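Local coordinates for Rod shape determining protein RodA (PDB 6BAR) that probably polymerises lipid-linked disaccharide-pentapeptide units into the glycan strands of peptidoglycan during cell wall elongation, as a membrane-embedded SEDS-family glycosyltransferase, at residues 112-123 and 294-303. Sequence-based numbering, arbitrary orientation.
Sequences LGLLLALAKALE and LSDRLFLSGF
Leu116 lays its CD2 methyl over one face of the Phe299 ring, 3.9 Å from the ring centroid and displaced toward the rim, a CH-pi contact. Leu115 approaches the same ring differently, setting its CB near the ring plane at the edge, 3.9 Å from Phe299 CD1. CG anti to the backbone N (chi1 173°) carries the Phe299 ring obliquely toward the C-terminal end of its segment, where both leucines lie against it. Beyond CB, Leu115 forks: CD2 rests 3.7 Å from Gly302 CA, on the side of the glycine that faces helix 106-121, while CD1 lies against the backbone of Phe303. The Phe303 ring receives Leu112 CD2 in its plane, 3.8 Å from CE1. These residues join helices 106-121 and 294-319 of the largely helical membrane fold of the SEDS family; the short helical segments run roughly antiparallel, at 149°, and their axes approach to 8.2 Å. The backbones come nearest at Ala119 and Ser295, 4.8 Å between CA atoms, and Ala119 CB packs against Leu298 CB and Phe299 CB. Past the end of helix 106-121, Leu122 CB meets Leu298 CD1, and Glu123 stretches an extended chain across to accept a hydrogen bond from Ser295 OG at OE2 (2.9 Å), the hydroxyl approaching from above the carboxylate plane. Replacing Glu123 by an alanine removes the carboxylate, and Ser295 would probably lose both this acceptor and the packing against its CB. Asp296, whose CB points away from helix 106-121, forms a salt bridge through OD1 with Arg62.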
loop_
_atom_site.group_PDB
_atom_site.type_symbol
_atom_site.label_atom_id
_atom_site.label_comp_id
_atom_site.label_asym_id
_atom_site.label_seq_id
_atom_site.Cartn_x
_atom_site.Cartn_y
_atom_site.Cartn_z
ATOM N N LEU A 112 -7.555 0.253 -1.047
ATOM C CA LEU A 112 -7.899 1.238 -2.076
ATOM C C LEU A 112 -9.353 1.694 -1.954
ATOM O O LEU A 112 -9.642 2.897 -2.033
ATOM C CB LEU A 112 -7.607 0.678 -3.472
ATOM C CG LEU A 112 -6.131 0.307 -3.697
ATOM C CD1 LEU A 112 -5.848 -0.215 -5.108
ATOM C CD2 LEU A 112 -5.208 1.478 -3.357
ATOM N N GLY A 113 -10.281 0.756 -1.743
ATOM C CA GLY A 113 -11.679 1.123 -1.604
ATOM C C GLY A 113 -11.943 2.033 -0.422
ATOM O O GLY A 113 -12.705 2.992 -0.534
ATOM N N LEU A 114 -11.316 1.756 0.723
ATOM C CA LEU A 114 -11.518 2.610 1.887
ATOM C C LEU A 114 -10.896 3.983 1.679
ATOM O O LEU A 114 -11.486 4.993 2.075
ATOM C CB LEU A 114 -10.948 1.963 3.150
ATOM C CG LEU A 114 -11.223 2.760 4.436
ATOM C CD1 LEU A 114 -12.713 3.006 4.609
ATOM C CD2 LEU A 114 -10.661 2.052 5.655
ATOM N N LEU A 115 -9.711 4.046 1.059
ATOM C CA LEU A 115 -9.115 5.349 0.770
ATOM C C LEU A 115 -10.035 6.184 -0.112
ATOM O O LEU A 115 -10.314 7.350 0.193
ATOM C CB LEU A 115 -7.739 5.173 0.123
ATOM C CG LEU A 115 -6.590 4.797 1.068
ATOM C CD1 LEU A 115 -5.288 4.607 0.306
ATOM C CD2 LEU A 115 -6.421 5.849 2.153
ATOM N N LEU A 116 -10.559 5.586 -1.189
ATOM C CA LEU A 116 -11.470 6.310 -2.076
ATOM C C LEU A 116 -12.753 6.715 -1.358
ATOM O O LEU A 116 -13.199 7.865 -1.464
ATOM C CB LEU A 116 -11.797 5.464 -3.305
ATOM C CG LEU A 116 -10.672 5.400 -4.337
ATOM C CD1 LEU A 116 -11.011 4.463 -5.489
ATOM C CD2 LEU A 116 -10.377 6.798 -4.846
ATOM N N ALA A 117 -13.369 5.781 -0.628
ATOM C CA ALA A 117 -14.636 6.063 0.038
ATOM C C ALA A 117 -14.486 7.173 1.069
ATOM O O ALA A 117 -15.318 8.084 1.140
ATOM C CB ALA A 117 -15.182 4.790 0.688
ATOM N N LEU A 118 -13.424 7.122 1.877
ATOM C CA LEU A 118 -13.232 8.146 2.896
ATOM C C LEU A 118 -12.877 9.488 2.269
ATOM O O LEU A 118 -13.365 10.533 2.719
ATOM C CB LEU A 118 -12.158 7.701 3.888
ATOM C CG LEU A 118 -12.278 8.295 5.296
ATOM C CD1 LEU A 118 -13.652 8.006 5.895
ATOM C CD2 LEU A 118 -11.179 7.774 6.205
ATOM N N ALA A 119 -12.053 9.482 1.216
ATOM C CA ALA A 119 -11.728 10.733 0.540
ATOM C C ALA A 119 -12.976 11.396 -0.028
ATOM O O ALA A 119 -13.170 12.606 0.138
ATOM C CB ALA A 119 -10.700 10.490 -0.566
ATOM N N LYS A 120 -13.842 10.620 -0.692
ATOM C CA LYS A 120 -15.044 11.205 -1.285
ATOM C C LYS A 120 -16.030 11.656 -0.212
ATOM O O LYS A 120 -16.572 12.762 -0.288
ATOM C CB LYS A 120 -15.711 10.217 -2.246
ATOM C CG LYS A 120 -16.955 10.776 -2.944
ATOM C CD LYS A 120 -17.678 9.718 -3.785
ATOM C CE LYS A 120 -18.906 10.296 -4.504
ATOM N NZ LYS A 120 -19.622 9.288 -5.347
ATOM N N ALA A 121 -16.275 10.826 0.803
ATOM C CA ALA A 121 -17.221 11.229 1.834
ATOM C C ALA A 121 -16.686 12.334 2.736
ATOM O O ALA A 121 -17.464 12.886 3.519
ATOM C CB ALA A 121 -17.632 10.023 2.688
ATOM N N LEU A 122 -15.401 12.683 2.659
ATOM C CA LEU A 122 -14.868 13.704 3.556
ATOM C C LEU A 122 -14.419 14.970 2.828
ATOM O O LEU A 122 -13.486 15.638 3.276
ATOM C CB LEU A 122 -13.720 13.140 4.401
ATOM C CG LEU A 122 -14.085 12.400 5.701
ATOM C CD1 LEU A 122 -12.839 12.021 6.492
ATOM C CD2 LEU A 122 -15.035 13.223 6.564
ATOM N N GLU A 123 -15.081 15.350 1.732
ATOM C CA GLU A 123 -14.742 16.599 1.054
ATOM C C GLU A 123 -15.809 17.680 1.189
ATOM O O GLU A 123 -15.609 18.789 0.679
ATOM C CB GLU A 123 -14.431 16.355 -0.430
ATOM C CG GLU A 123 -15.626 16.098 -1.324
ATOM C CD GLU A 123 -15.205 15.736 -2.735
ATOM O OE1 GLU A 123 -15.752 14.759 -3.296
ATOM O OE2 GLU A 123 -14.311 16.424 -3.276
ATOM N N LEU A 294 -10.097 18.676 -2.810
ATOM C CA LEU A 294 -9.707 18.214 -1.482
ATOM C C LEU A 294 -9.698 16.693 -1.397
ATOM O O LEU A 294 -8.834 16.108 -0.730
ATOM C CB LEU A 294 -10.643 18.796 -0.426
ATOM C CG LEU A 294 -10.312 18.378 1.002
ATOM C CD1 LEU A 294 -8.859 18.694 1.311
ATOM C CD2 LEU A 294 -11.235 19.087 1.965
ATOM N N SER A 295 -10.665 16.046 -2.053
ATOM C CA SER A 295 -10.713 14.590 -2.063
ATOM C C SER A 295 -9.429 14.002 -2.632
ATOM O O SER A 295 -8.926 12.993 -2.124
ATOM C CB SER A 295 -11.929 14.112 -2.855
ATOM O OG SER A 295 -12.026 14.784 -4.098
ATOM N N ASP A 296 -8.865 14.630 -3.668
ATOM C CA ASP A 296 -7.608 14.128 -4.213
ATOM C C ASP A 296 -6.470 14.289 -3.217
ATOM O O ASP A 296 -5.661 13.371 -3.042
ATOM C CB ASP A 296 -7.268 14.830 -5.526
ATOM C CG ASP A 296 -8.187 14.422 -6.652
ATOM O OD1 ASP A 296 -9.328 14.013 -6.354
ATOM O OD2 ASP A 296 -7.765 14.494 -7.827
ATOM N N ARG A 297 -6.365 15.460 -2.587
ATOM C CA ARG A 297 -5.360 15.640 -1.544
ATOM C C ARG A 297 -5.455 14.522 -0.516
ATOM O O ARG A 297 -4.451 13.876 -0.187
ATOM C CB ARG A 297 -5.526 17.007 -0.878
ATOM N N LEU A 298 -6.671 14.257 -0.030
ATOM C CA LEU A 298 -6.865 13.212 0.970
ATOM C C LEU A 298 -6.454 11.843 0.442
ATOM O O LEU A 298 -5.782 11.083 1.142
ATOM C CB LEU A 298 -8.321 13.187 1.433
ATOM C CG LEU A 298 -8.815 14.427 2.172
ATOM C CD1 LEU A 298 -10.212 14.178 2.703
ATOM C CD2 LEU A 298 -7.858 14.809 3.293
ATOM N N PHE A 299 -6.853 11.511 -0.785
ATOM C CA PHE A 299 -6.548 10.195 -1.341
ATOM C C PHE A 299 -5.042 9.994 -1.497
ATOM O O PHE A 299 -4.489 8.973 -1.056
ATOM C CB PHE A 299 -7.285 10.031 -2.675
ATOM C CG PHE A 299 -6.932 8.781 -3.432
ATOM C CD1 PHE A 299 -7.298 7.526 -2.959
ATOM C CD2 PHE A 299 -6.259 8.863 -4.638
ATOM C CE1 PHE A 299 -6.975 6.374 -3.671
ATOM C CE2 PHE A 299 -5.938 7.722 -5.357
ATOM C CZ PHE A 299 -6.295 6.476 -4.872
ATOM N N LEU A 300 -4.361 10.967 -2.110
ATOM C CA LEU A 300 -2.912 10.878 -2.278
ATOM C C LEU A 300 -2.197 10.759 -0.938
ATOM O O LEU A 300 -1.261 9.960 -0.796
ATOM C CB LEU A 300 -2.390 12.096 -3.046
ATOM C CG LEU A 300 -2.399 11.996 -4.575
ATOM C CD1 LEU A 300 -3.799 12.097 -5.129
ATOM C CD2 LEU A 300 -1.482 13.015 -5.239
ATOM N N SER A 301 -2.621 11.543 0.062
ATOM C CA SER A 301 -1.931 11.505 1.347
ATOM C C SER A 301 -2.188 10.193 2.079
ATOM O O SER A 301 -1.280 9.655 2.723
ATOM C CB SER A 301 -2.339 12.699 2.210
ATOM O OG SER A 301 -3.739 12.735 2.425
ATOM N N GLY A 302 -3.412 9.661 1.993
ATOM C CA GLY A 302 -3.683 8.356 2.579
ATOM C C GLY A 302 -2.832 7.265 1.959
ATOM O O GLY A 302 -2.269 6.419 2.666
ATOM N N PHE A 303 -2.704 7.288 0.629
ATOM C CA PHE A 303 -1.869 6.301 -0.050
ATOM C C PHE A 303 -0.417 6.390 0.417
ATOM O O PHE A 303 0.203 5.373 0.771
ATOM C CB PHE A 303 -1.964 6.493 -1.565
ATOM C CG PHE A 303 -1.445 5.330 -2.356
ATOM C CD1 PHE A 303 -2.287 4.291 -2.713
ATOM C CD2 PHE A 303 -0.117 5.275 -2.746
ATOM C CE1 PHE A 303 -1.812 3.216 -3.443
ATOM C CE2 PHE A 303 0.363 4.204 -3.481
ATOM C CZ PHE A 303 -0.484 3.175 -3.829
#